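Local coordinates for regulatory protein of LacI family (Chloroflexus aggregans, PDB 3BBL) that probably regulates transcription as a LacI-family repressor-like protein, using a periplasmic-binding-protein-like region that in relatives senses a small effector molecule, at residues Val117-Ile121 with Ala150-Leu156; Ile128-Ala132 with Leu144-Leu148; Ile158-Tyr162 with Glu186-Thr190; Ala191-Asp197 with Leu218-Asp224. One frame throughout, in Å; residues are numbered along the deposited sequence.

Interaction 1: residues Val117-Ile121 with Ala150-Leu156; sequences VEYLI and AMQTAQL
Two helices pack flank to flank here through small and branched aliphatic side chains. Residues 117-121 are a regular alpha-helical turn, closed by Ile121 N to Val117 O at 2.9 Å, while 150-156 is the last turn of a helix and its exit. The closest CA pairs are Glu118 with Ala150 at 6.0 Å and Ile121 with Ala154 at 7.8 Å. Ile121 buries the largest area; its CB points toward the partner, and chi1 m with chi2 t extends the chain so that CD1 reaches Ala154 CB at 3.5 Å and Ala150 O at 3.8 Å. Its CG1 lies 3.9 Å from Leu156 CD1. Ala150 suits the tightest point because a lone methyl lets the backbones draw close: its CB meets Val117 CG1 at 3.5 Å. Val117, with chi1 t, also touches the selenium of Met151, modelled as selenomethionine, CG1 to SE 3.7 Å. The chain leaves the helix through a Schellman motif: Gln155 has positive phi (58°), and the bonds Leu156 N to Met151 O and Gln155 N to Gln152 O, both 2.9 Å, fold the chain back so that Leu156 can join the apolar patch. Helices 109-123 and 138-153 are thus neighbours in the helical layer on one face of the alpha/beta sheet, both against Ile128 of strand 128-132, which Leu120, Ile121 and Met151 touch.

Interaction 2: residues Ile128-Ala132 with Leu144-Leu148; sequences IAILA and LQGYL
Strand 128-132 and helix turn 144-148 run nearly antiparallel, their short axes 10.2 Å apart at closest approach and 167° between directions, a spacing usual for a helix lying on a sheet. Nearest CA pairs are Ala132 with Leu144 at 6.6 Å and Ile130 with Tyr147 at 8.0 Å. Tyr147 takes chi1 t (166°) and chi2 84°, which carries its ring down to the strand and lets OH donate to Ile128 O at 2.7 Å, satisfying the phenol's proton in a buried place. Ile130, chi1 and chi2 both t, sets CG2 over one ring face, 3.8 Å from the centroid and 11° off the normal: a CH-pi contact. Its other arm meets Leu144, CD1 to CD1 at 3.9 Å. Leu144, chi1 t and chi2 p, also brings CD1 within 4.4 Å of Ala132 CB, where a methyl is enough. Ile128, chi1 m, places CG2 4.3 Å from Tyr147 CE1. This is the strand-helix half of the beta-alpha-beta unit 128-132, 138-153, 163-165; helix 109-123 adjoins through Val117 on Tyr147, and helix 170-181 packs against Ala129 and Leu131 from the sheet's other face.

Interaction 3: residues Ile158-Tyr162 with Glu186-Thr190; sequences IETGY and ERRPT
Neither segment is a strand: 158-162 ends in a short 3-10 turn over Thr160-Tyr162, closed by Tyr162 N to Glu159 O at 2.9 Å, and 186-190 is irregular. Their closest CA atoms, Tyr162 and Pro189, are 7.9 Å apart. Ionic contact comes first: Arg187 NH2 forms a salt bridge and hydrogen bond with Glu159 OE1 at 2.6 Å, backed by a weak bond from NH1 at 3.4 Å. A water donates to Glu159 OE1 at 2.9 Å and accepts from Arg187 NH1 at 3.0 Å; long charged chains suit a site where Arg187 is exposed and a water can join the pair. Tyr162 supplies the neutral hydrogen bond, its OH donating to Arg187 O at 2.6 Å; chi1 m (-80°) aims the ring across the gap. In the apolar part, Pro189 CB lies over one face of that ring, 4.0 Å from Tyr162 CZ, the flat ring suiting the rigid pyrrolidine. Both loops lead into parallel strands, 163-165 and 191-194, so the contact ties together chain entries on two sides of strand 128-132, as befits a Rossmann-like alpha/beta sheet.

Interaction 4: residues Ala191-Asp197 with Leu218-Asp224; sequences AIMTLND and LAIIGFD. With EDO (1,2-ethanediol), chain C.
Adjacent parallel strands of a beta-alpha-beta crossover, 191-194 and 219-223 joined through helix 197-209, make up this contact in the periplasmic-binding-protein-like fold. Their short axes lie 4.6 Å apart at 11°, in the register Ala191-Ala219, Ile192-Ile220 and Met193-Ile221, CA to CA 4.4, 4.9 and 5.0 Å. The ladder runs Ile192 N to Ala219 O at 2.8 Å, Ile221 N to Ile192 O at 3.1 Å and Thr194 N to Ile221 O at 3.0 Å. Ala191, Met193, Ala219 and Ile221 share one face, with Ala191 CB to Ala219 CB at 3.9 Å; Met193, chi1 t and chi2 p, brings CE to 4.0 Å from Ile221 CG2, and both meet Ala116 of helix 109-123. On the other face, Ile220 packs on helix 197-209. At the strands' C-terminal ends, Thr194 OG1 bonds Asn196 O at 2.9 Å, Asn196 is the helix N-cap, and Asp197 N bonds Phe223 O weakly at 2.9 Å. Gly222 suits its site because a CB there would clash with Asp197 OD1; that carboxylate is held by Ala226 N and Ser238. A 1,2-ethanediol, probably from the crystallisation liquor, accepts from Ile220 N at 2.8 Å (O1) and donates to Ile220 O at 2.7 Å (O2). Backbone bonding thus fixes an apolar core, while the carboxylates of Asp197 and Asp224 lie where related proteins bind ligands.

In the fold
All four contacts lie in the same half of the chain, around one parallel part of the sheet in the order 219-223, 191-194, 128-132, 163-165. Interaction 2 is nested within the chain loop closed by interaction 1, with centres 10 Å apart and helix 138-153 in common; interactions 3 and 4 follow later in the sequence. Interaction 2 meets interaction 4, also 10 Å away, because strands 128-132 and 191-194 are neighbours, and Leu120 of interaction 1 rests on Ala219 and Ile221. Interaction 3, 12 to 15 Å from the others, joins the loops at the strand starts. Together they bind helices, sheet and loops into one compact alpha/beta subdomain.

Interaction 1: residues Val117-Ile121 with Ala150-Leu156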
loop_
_atom_site.group_PDB
_atom_site.type_symbol
_atom_site.label_atom_id
_atom_site.label_comp_id
_atom_site.label_asym_id
_atom_site.label_seq_id
_atom_site.Cartn_x
_atom_site.Cartn_y
_atom_site.Cartn_z
ATOM N N VAL A 117 16.356 3.141 19.526
ATOM C CA VAL A 117 17.726 2.946 19.982
ATOM C C VAL A 117 17.796 2.703 21.486
ATOM O O VAL A 117 18.552 1.851 21.936
ATOM C CB VAL A 117 18.625 4.144 19.596
ATOM C CG1 VAL A 117 20.040 3.906 20.069
ATOM C CG2 VAL A 117 18.626 4.317 18.094
ATOM N N GLU A 118 17.003 3.436 22.264
ATOM C CA GLU A 118 16.998 3.249 23.718
ATOM C C GLU A 118 16.613 1.814 24.039
ATOM O O GLU A 118 17.156 1.196 24.952
ATOM C CB GLU A 118 16.001 4.194 24.396
ATOM C CG GLU A 118 16.372 5.665 24.258
ATOM C CD GLU A 118 15.343 6.590 24.865
ATOM O OE1 GLU A 118 14.143 6.238 24.837
ATOM O OE2 GLU A 118 15.729 7.669 25.354
ATOM N N TYR A 119 15.667 1.285 23.272
ATOM C CA TYR A 119 15.219 -0.084 23.466
ATOM C C TYR A 119 16.374 -1.058 23.221
ATOM O O TYR A 119 16.602 -1.973 24.008
ATOM C CB TYR A 119 14.060 -0.412 22.523
ATOM C CG TYR A 119 13.565 -1.826 22.704
ATOM C CD1 TYR A 119 12.675 -2.149 23.723
ATOM C CD2 TYR A 119 14.051 -2.856 21.905
ATOM C CE1 TYR A 119 12.286 -3.469 23.946
ATOM C CE2 TYR A 119 13.673 -4.177 22.119
ATOM C CZ TYR A 119 12.793 -4.477 23.140
ATOM O OH TYR A 119 12.440 -5.794 23.348
ATOM N N LEU A 120 17.100 -0.862 22.125
ATOM C CA LEU A 120 18.225 -1.732 21.822
ATOM C C LEU A 120 19.278 -1.634 22.937
ATOM O O LEU A 120 19.791 -2.641 23.399
ATOM C CB LEU A 120 18.819 -1.371 20.459
ATOM C CG LEU A 120 17.889 -1.692 19.285
ATOM C CD1 LEU A 120 18.433 -1.055 18.018
ATOM C CD2 LEU A 120 17.752 -3.208 19.123
ATOM N N ILE A 121 19.574 -0.422 23.385
ATOM C CA ILE A 121 20.550 -0.244 24.456
ATOM C C ILE A 121 20.068 -0.957 25.723
ATOM O O ILE A 121 20.872 -1.506 26.479
ATOM C CB ILE A 121 20.762 1.257 24.751
ATOM C CG1 ILE A 121 21.430 1.917 23.549
ATOM C CG2 ILE A 121 21.577 1.441 26.011
ATOM C CD1 ILE A 121 21.565 3.407 23.673
ATOM N N ALA A 150 20.255 9.253 21.327
ATOM C CA ALA A 150 20.226 8.082 22.185
ATOM C C ALA A 150 21.633 7.532 22.416
ATOM O O ALA A 150 21.987 7.184 23.541
ATOM C CB ALA A 150 19.330 7.006 21.580
HETATM N N MSE A 151 22.436 7.465 21.358
HETATM C CA MSE A 151 23.793 6.942 21.477
HETATM C C MSE A 151 24.620 7.867 22.385
HETATM O O MSE A 151 25.331 7.406 23.276
HETATM C CB MSE A 151 24.454 6.804 20.090
HETATM C CG MSE A 151 23.776 5.845 19.140
HETATM SE SE MSE A 151 23.725 3.973 19.890
HETATM C CE MSE A 151 25.520 3.473 19.215
ATOM N N GLN A 152 24.501 9.172 22.167
ATOM C CA GLN A 152 25.207 10.168 22.965
ATOM C C GLN A 152 24.812 10.062 24.439
ATOM O O GLN A 152 25.657 10.055 25.323
ATOM C CB GLN A 152 24.878 11.567 22.437
ATOM C CG GLN A 152 25.361 12.704 23.315
ATOM C CD GLN A 152 26.845 12.952 23.186
ATOM O OE1 GLN A 152 27.331 13.290 22.104
ATOM N NE2 GLN A 152 27.579 12.788 24.291
ATOM N N THR A 153 23.513 9.982 24.700
ATOM C CA THR A 153 23.024 9.874 26.068
ATOM C C THR A 153 23.550 8.625 26.777
ATOM O O THR A 153 23.878 8.674 27.960
ATOM C CB THR A 153 21.480 9.863 26.097
ATOM O OG1 THR A 153 20.996 11.144 25.679
ATOM C CG2 THR A 153 20.959 9.553 27.485
ATOM N N ALA A 154 23.635 7.503 26.066
ATOM C CA ALA A 154 24.132 6.274 26.685
ATOM C C ALA A 154 25.650 6.254 26.671
ATOM O O ALA A 154 26.275 5.337 27.188
ATOM C CB ALA A 154 23.584 5.056 25.959
ATOM N N GLN A 155 26.226 7.291 26.078
ATOM C CA GLN A 155 27.663 7.439 25.953
ATOM C C GLN A 155 28.300 6.269 25.217
ATOM O O GLN A 155 29.284 5.689 25.662
ATOM C CB GLN A 155 28.326 7.615 27.325
ATOM C CG GLN A 155 29.775 8.053 27.211
ATOM C CD GLN A 155 29.914 9.324 26.400
ATOM O OE1 GLN A 155 29.486 10.401 26.829
ATOM N NE2 GLN A 155 30.499 9.204 25.210
ATOM N N LEU A 156 27.724 5.921 24.079
ATOM C CA LEU A 156 28.255 4.848 23.257
ATOM C C LEU A 156 28.931 5.487 22.055
ATOM O O LEU A 156 28.563 6.584 21.636
ATOM C CB LEU A 156 27.134 3.919 22.784
ATOM C CG LEU A 156 26.488 3.030 23.849
ATOM C CD1 LEU A 156 25.296 2.291 23.248
ATOM C CD2 LEU A 156 27.531 2.049 24.391
#

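Interaction 2: residues Ile128-Ala132 with Leu144-Leu148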
loop_
_atom_site.group_PDB
_atom_site.type_symbol
_atom_site.label_atom_id
_atom_site.label_comp_id
_atom_site.label_asym_id
_atom_site.label_seq_id
_atom_site.Cartn_x
_atom_site.Cartn_y
_atom_site.Cartn_z
ATOM N N ILE A 128 25.683 -0.504 17.656
ATOM C CA ILE A 128 24.460 -0.290 16.901
ATOM C C ILE A 128 24.718 0.595 15.694
ATOM O O ILE A 128 25.229 1.701 15.818
ATOM C CB ILE A 128 23.384 0.383 17.783
ATOM C CG1 ILE A 128 23.264 -0.372 19.110
ATOM C CG2 ILE A 128 22.049 0.432 17.038
ATOM C CD1 ILE A 128 22.453 0.340 20.177
ATOM N N ALA A 129 24.360 0.094 14.524
ATOM C CA ALA A 129 24.562 0.839 13.303
ATOM C C ALA A 129 23.215 1.331 12.772
ATOM O O ALA A 129 22.147 0.894 13.233
ATOM C CB ALA A 129 25.243 -0.056 12.269
ATOM N N ILE A 130 23.270 2.230 11.795
ATOM C CA ILE A 130 22.052 2.757 11.200
ATOM C C ILE A 130 22.169 2.961 9.686
ATOM O O ILE A 130 23.188 3.436 9.174
ATOM C CB ILE A 130 21.647 4.103 11.878
ATOM C CG1 ILE A 130 20.310 4.593 11.319
ATOM C CG2 ILE A 130 22.765 5.145 11.700
ATOM C CD1 ILE A 130 19.795 5.848 12.001
ATOM N N LEU A 131 21.117 2.569 8.982
ATOM C CA LEU A 131 21.041 2.732 7.543
ATOM C C LEU A 131 20.219 4.008 7.368
ATOM O O LEU A 131 18.998 4.008 7.496
ATOM C CB LEU A 131 20.346 1.520 6.919
ATOM C CG LEU A 131 21.001 0.187 7.307
ATOM C CD1 LEU A 131 20.393 -0.945 6.490
ATOM C CD2 LEU A 131 22.503 0.262 7.084
ATOM N N ALA A 132 20.911 5.107 7.098
ATOM C CA ALA A 132 20.269 6.406 6.964
ATOM C C ALA A 132 20.162 6.921 5.530
ATOM O O ALA A 132 20.586 6.260 4.578
ATOM C CB ALA A 132 21.012 7.414 7.828
ATOM N N LEU A 144 17.621 10.472 11.907
ATOM C CA LEU A 144 19.003 10.207 12.254
ATOM C C LEU A 144 19.350 10.875 13.581
ATOM O O LEU A 144 20.104 10.322 14.388
ATOM C CB LEU A 144 19.938 10.719 11.161
ATOM C CG LEU A 144 21.433 10.588 11.463
ATOM C CD1 LEU A 144 21.779 9.158 11.831
ATOM C CD2 LEU A 144 22.229 11.039 10.252
ATOM N N GLN A 145 18.778 12.056 13.807
ATOM C CA GLN A 145 19.026 12.821 15.026
ATOM C C GLN A 145 18.675 12.027 16.282
ATOM O O GLN A 145 19.415 12.059 17.269
ATOM C CB GLN A 145 18.228 14.135 14.981
ATOM C CG GLN A 145 18.510 15.119 16.114
ATOM C CD GLN A 145 19.990 15.437 16.266
ATOM O OE1 GLN A 145 20.688 15.730 15.285
ATOM N NE2 GLN A 145 20.474 15.391 17.503
ATOM N N GLY A 146 17.552 11.316 16.241
ATOM C CA GLY A 146 17.133 10.522 17.385
ATOM C C GLY A 146 18.164 9.468 17.756
ATOM O O GLY A 146 18.392 9.183 18.932
ATOM N N TYR A 147 18.784 8.888 16.735
ATOM C CA TYR A 147 19.821 7.882 16.910
ATOM C C TYR A 147 21.027 8.516 17.627
ATOM O O TYR A 147 21.508 8.003 18.639
ATOM C CB TYR A 147 20.236 7.349 15.531
ATOM C CG TYR A 147 21.516 6.542 15.511
ATOM C CD1 TYR A 147 21.515 5.188 15.822
ATOM C CD2 TYR A 147 22.727 7.133 15.165
ATOM C CE1 TYR A 147 22.694 4.441 15.779
ATOM C CE2 TYR A 147 23.903 6.406 15.125
ATOM C CZ TYR A 147 23.884 5.060 15.430
ATOM O OH TYR A 147 25.048 4.331 15.369
ATOM N N LEU A 148 21.509 9.634 17.089
ATOM C CA LEU A 148 22.645 10.335 17.668
ATOM C C LEU A 148 22.388 10.681 19.127
ATOM O O LEU A 148 23.257 10.491 19.979
ATOM C CB LEU A 148 22.944 11.609 16.875
ATOM C CG LEU A 148 23.255 11.380 15.392
ATOM C CD1 LEU A 148 23.447 12.715 14.695
ATOM C CD2 LEU A 148 24.493 10.504 15.251
#

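Interaction 3: residues Ile158-Tyr162 with Glu186-Thr190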
loop_
_atom_site.group_PDB
_atom_site.type_symbol
_atom_site.label_atom_id
_atom_site.label_comp_id
_atom_site.label_asym_id
_atom_site.label_seq_id
_atom_site.Cartn_x
_atom_site.Cartn_y
_atom_site.Cartn_z
ATOM N N ILE A 158 29.898 6.735 18.490
ATOM C CA ILE A 158 29.103 7.078 17.327
ATOM C C ILE A 158 30.116 7.003 16.196
ATOM O O ILE A 158 30.797 7.975 15.882
ATOM C CB ILE A 158 28.510 8.480 17.466
ATOM C CG1 ILE A 158 27.500 8.471 18.617
ATOM C CG2 ILE A 158 27.869 8.912 16.167
ATOM C CD1 ILE A 158 26.874 9.808 18.924
ATOM N N GLU A 159 30.231 5.806 15.629
ATOM C CA GLU A 159 31.170 5.494 14.545
ATOM C C GLU A 159 30.698 5.911 13.171
ATOM O O GLU A 159 29.596 5.561 12.758
ATOM C CB GLU A 159 31.415 3.992 14.481
ATOM C CG GLU A 159 32.079 3.389 15.679
ATOM C CD GLU A 159 32.282 1.890 15.521
ATOM O OE1 GLU A 159 32.613 1.448 14.401
ATOM O OE2 GLU A 159 32.118 1.164 16.518
ATOM N N THR A 160 31.557 6.615 12.445
ATOM C CA THR A 160 31.218 7.047 11.096
ATOM C C THR A 160 31.045 5.808 10.224
ATOM O O THR A 160 30.299 5.817 9.260
ATOM C CB THR A 160 32.327 7.953 10.498
ATOM O OG1 THR A 160 33.539 7.205 10.342
ATOM C CG2 THR A 160 32.592 9.133 11.410
ATOM N N GLY A 161 31.741 4.736 10.582
ATOM C CA GLY A 161 31.645 3.501 9.833
ATOM C C GLY A 161 30.311 2.816 10.040
ATOM O O GLY A 161 29.938 1.940 9.268
ATOM N N TYR A 162 29.589 3.226 11.083
ATOM C CA TYR A 162 28.274 2.663 11.407
ATOM C C TYR A 162 27.104 3.511 10.913
ATOM O O TYR A 162 25.947 3.186 11.173
ATOM C CB TYR A 162 28.111 2.499 12.911
ATOM C CG TYR A 162 28.755 1.286 13.504
ATOM C CD1 TYR A 162 28.591 1.004 14.861
ATOM C CD2 TYR A 162 29.514 0.405 12.724
ATOM C CE1 TYR A 162 29.163 -0.125 15.437
ATOM C CE2 TYR A 162 30.091 -0.739 13.290
ATOM C CZ TYR A 162 29.907 -0.993 14.648
ATOM O OH TYR A 162 30.416 -2.117 15.228
ATOM N N GLU A 186 34.137 -9.321 16.119
ATOM C CA GLU A 186 34.574 -8.313 17.073
ATOM C C GLU A 186 34.110 -6.900 16.704
ATOM O O GLU A 186 33.688 -6.145 17.570
ATOM C CB GLU A 186 36.118 -8.315 17.196
ATOM C CG GLU A 186 36.749 -9.616 17.680
ATOM C CD GLU A 186 37.310 -10.474 16.541
ATOM O OE1 GLU A 186 36.750 -10.423 15.423
ATOM O OE2 GLU A 186 38.301 -11.213 16.772
ATOM N N ARG A 187 34.191 -6.545 15.424
ATOM C CA ARG A 187 33.828 -5.202 14.963
ATOM C C ARG A 187 32.433 -5.061 14.376
ATOM O O ARG A 187 31.956 -3.956 14.149
ATOM C CB ARG A 187 34.844 -4.726 13.919
ATOM C CG ARG A 187 36.219 -4.424 14.480
ATOM C CD ARG A 187 36.445 -2.924 14.620
ATOM N NE ARG A 187 35.308 -2.271 15.246
ATOM C CZ ARG A 187 34.614 -1.275 14.698
ATOM N NH1 ARG A 187 34.942 -0.797 13.499
ATOM N NH2 ARG A 187 33.574 -0.767 15.346
ATOM N N ARG A 188 31.787 -6.185 14.120
ATOM C CA ARG A 188 30.461 -6.182 13.530
ATOM C C ARG A 188 29.382 -5.654 14.480
ATOM O O ARG A 188 29.402 -5.945 15.671
ATOM C CB ARG A 188 30.142 -7.611 13.099
ATOM C CG ARG A 188 28.737 -7.874 12.639
ATOM C CD ARG A 188 28.578 -9.371 12.488
ATOM N NE ARG A 188 29.667 -9.914 11.677
ATOM C CZ ARG A 188 30.150 -11.147 11.798
ATOM N NH1 ARG A 188 29.631 -11.974 12.701
ATOM N NH2 ARG A 188 31.166 -11.537 11.032
ATOM N N PRO A 189 28.436 -4.853 13.964
ATOM C CA PRO A 189 27.383 -4.348 14.855
ATOM C C PRO A 189 26.436 -5.485 15.230
ATOM O O PRO A 189 26.261 -6.433 14.469
ATOM C CB PRO A 189 26.686 -3.277 14.013
ATOM C CG PRO A 189 26.878 -3.763 12.612
ATOM C CD PRO A 189 28.315 -4.270 12.614
ATOM N N THR A 190 25.846 -5.398 16.414
ATOM C CA THR A 190 24.921 -6.416 16.869
ATOM C C THR A 190 23.478 -5.982 16.627
ATOM O O THR A 190 22.548 -6.768 16.760
ATOM C CB THR A 190 25.105 -6.706 18.354
ATOM O OG1 THR A 190 24.864 -5.508 19.091
ATOM C CG2 THR A 190 26.501 -7.211 18.631
HETATM O O HOH W 1 33.113 0.614 11.633
#

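Interaction 4: residues Ala191-Asp197 with Leu218-Asp224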
loop_
_atom_site.group_PDB
_atom_site.type_symbol
_atom_site.label_atom_id
_atom_site.label_comp_id
_atom_site.label_asym_id
_atom_site.label_seq_id
_atom_site.Cartn_x
_atom_site.Cartn_y
_atom_site.Cartn_z
ATOM N N ALA A 191 23.292 -4.721 16.270
ATOM C CA ALA A 191 21.964 -4.218 15.996
ATOM C C ALA A 191 21.997 -3.146 14.907
ATOM O O ALA A 191 22.937 -2.354 14.814
ATOM C CB ALA A 191 21.330 -3.675 17.273
ATOM N N ILE A 192 20.959 -3.141 14.078
ATOM C CA ILE A 192 20.847 -2.186 12.991
ATOM C C ILE A 192 19.487 -1.506 12.959
ATOM O O ILE A 192 18.447 -2.161 12.973
ATOM C CB ILE A 192 21.101 -2.874 11.629
ATOM C CG1 ILE A 192 22.556 -3.348 11.561
ATOM C CG2 ILE A 192 20.818 -1.914 10.484
ATOM C CD1 ILE A 192 22.918 -4.089 10.290
HETATM N N MSE A 193 19.513 -0.179 12.928
HETATM C CA MSE A 193 18.312 0.647 12.850
HETATM C C MSE A 193 18.229 1.118 11.386
HETATM O O MSE A 193 19.233 1.533 10.811
HETATM C CB MSE A 193 18.472 1.841 13.806
HETATM C CG MSE A 193 17.436 2.935 13.700
HETATM SE SE MSE A 193 15.847 2.543 14.767
HETATM C CE MSE A 193 14.490 2.700 13.361
ATOM N N THR A 194 17.056 1.038 10.766
ATOM C CA THR A 194 16.922 1.495 9.377
ATOM C C THR A 194 15.887 2.621 9.275
ATOM O O THR A 194 14.977 2.711 10.104
ATOM C CB THR A 194 16.518 0.334 8.429
ATOM O OG1 THR A 194 15.190 -0.105 8.728
ATOM C CG2 THR A 194 17.475 -0.823 8.591
ATOM N N LEU A 195 16.011 3.484 8.269
ATOM C CA LEU A 195 15.061 4.587 8.147
ATOM C C LEU A 195 13.718 4.280 7.508
ATOM O O LEU A 195 12.853 5.150 7.454
ATOM C CB LEU A 195 15.709 5.795 7.473
ATOM C CG LEU A 195 16.813 6.432 8.333
ATOM C CD1 LEU A 195 16.993 7.899 7.934
ATOM C CD2 LEU A 195 16.466 6.332 9.808
ATOM N N ASN A 196 13.553 3.057 7.008
ATOM C CA ASN A 196 12.275 2.598 6.469
ATOM C C ASN A 196 12.312 1.076 6.446
ATOM O O ASN A 196 13.384 0.488 6.539
ATOM C CB ASN A 196 11.937 3.227 5.098
ATOM C CG ASN A 196 12.680 2.612 3.936
ATOM O OD1 ASN A 196 12.552 3.087 2.807
ATOM N ND2 ASN A 196 13.447 1.571 4.183
ATOM N N ASP A 197 11.151 0.437 6.372
ATOM C CA ASP A 197 11.102 -1.015 6.391
ATOM C C ASP A 197 11.696 -1.672 5.162
ATOM O O ASP A 197 12.215 -2.790 5.239
ATOM C CB ASP A 197 9.671 -1.502 6.600
ATOM C CG ASP A 197 9.117 -1.121 7.957
ATOM O OD1 ASP A 197 9.903 -0.839 8.880
ATOM O OD2 ASP A 197 7.890 -1.126 8.110
ATOM N N LEU A 218 21.724 -10.693 15.146
ATOM C CA LEU A 218 21.643 -9.340 14.621
ATOM C C LEU A 218 20.239 -8.805 14.809
ATOM O O LEU A 218 19.298 -9.294 14.187
ATOM C CB LEU A 218 21.991 -9.321 13.126
ATOM C CG LEU A 218 21.935 -7.946 12.452
ATOM C CD1 LEU A 218 22.984 -7.038 13.086
ATOM C CD2 LEU A 218 22.176 -8.067 10.959
ATOM N N ALA A 219 20.093 -7.804 15.668
ATOM C CA ALA A 219 18.777 -7.211 15.899
ATOM C C ALA A 219 18.529 -6.139 14.826
ATOM O O ALA A 219 19.454 -5.445 14.402
ATOM C CB ALA A 219 18.709 -6.596 17.292
ATOM N N ILE A 220 17.285 -6.035 14.378
ATOM C CA ILE A 220 16.915 -5.065 13.363
ATOM C C ILE A 220 15.599 -4.366 13.684
ATOM O O ILE A 220 14.611 -5.010 14.026
ATOM C CB ILE A 220 16.786 -5.742 11.978
ATOM C CG1 ILE A 220 18.140 -6.300 11.554
ATOM C CG2 ILE A 220 16.288 -4.734 10.928
ATOM C CD1 ILE A 220 18.066 -7.222 10.338
ATOM N N ILE A 221 15.592 -3.042 13.589
ATOM C CA ILE A 221 14.373 -2.278 13.824
ATOM C C ILE A 221 14.206 -1.356 12.631
ATOM O O ILE A 221 15.130 -0.631 12.267
ATOM C CB ILE A 221 14.433 -1.438 15.122
ATOM C CG1 ILE A 221 14.518 -2.357 16.338
ATOM C CG2 ILE A 221 13.185 -0.573 15.238
ATOM C CD1 ILE A 221 14.439 -1.629 17.665
ATOM N N GLY A 222 13.033 -1.411 12.005
ATOM C CA GLY A 222 12.771 -0.575 10.847
ATOM C C GLY A 222 11.965 0.658 11.188
ATOM O O GLY A 222 11.840 1.037 12.358
ATOM N N PHE A 223 11.421 1.293 10.152
ATOM C CA PHE A 223 10.612 2.497 10.316
ATOM C C PHE A 223 9.502 2.532 9.280
ATOM O O PHE A 223 9.757 2.308 8.091
ATOM C CB PHE A 223 11.498 3.745 10.189
ATOM C CG PHE A 223 11.012 4.933 10.986
ATOM C CD1 PHE A 223 11.684 5.330 12.138
ATOM C CD2 PHE A 223 9.894 5.665 10.576
ATOM C CE1 PHE A 223 11.259 6.445 12.873
ATOM C CE2 PHE A 223 9.461 6.779 11.302
ATOM C CZ PHE A 223 10.145 7.169 12.453
ATOM N N ASP A 224 8.299 2.814 9.793
ATOM C CA ASP A 224 6.978 2.942 9.141
ATOM C C ASP A 224 6.075 1.730 9.222
ATOM O O ASP A 224 5.003 1.729 8.639
ATOM C CB ASP A 224 6.954 3.425 7.660
ATOM C CG ASP A 224 8.239 4.007 7.180
ATOM O OD1 ASP A 224 8.620 3.576 6.076
ATOM O OD2 ASP A 224 8.855 4.863 7.850
HETATM C C1 EDO C . 14.712 -8.584 14.860
HETATM O O1 EDO C . 15.522 -7.768 15.717
HETATM C C2 EDO C . 13.236 -8.173 14.948
HETATM O O2 EDO C . 12.949 -7.146 14.005
HETATM O O HOH W 2 9.171 1.473 4.180
#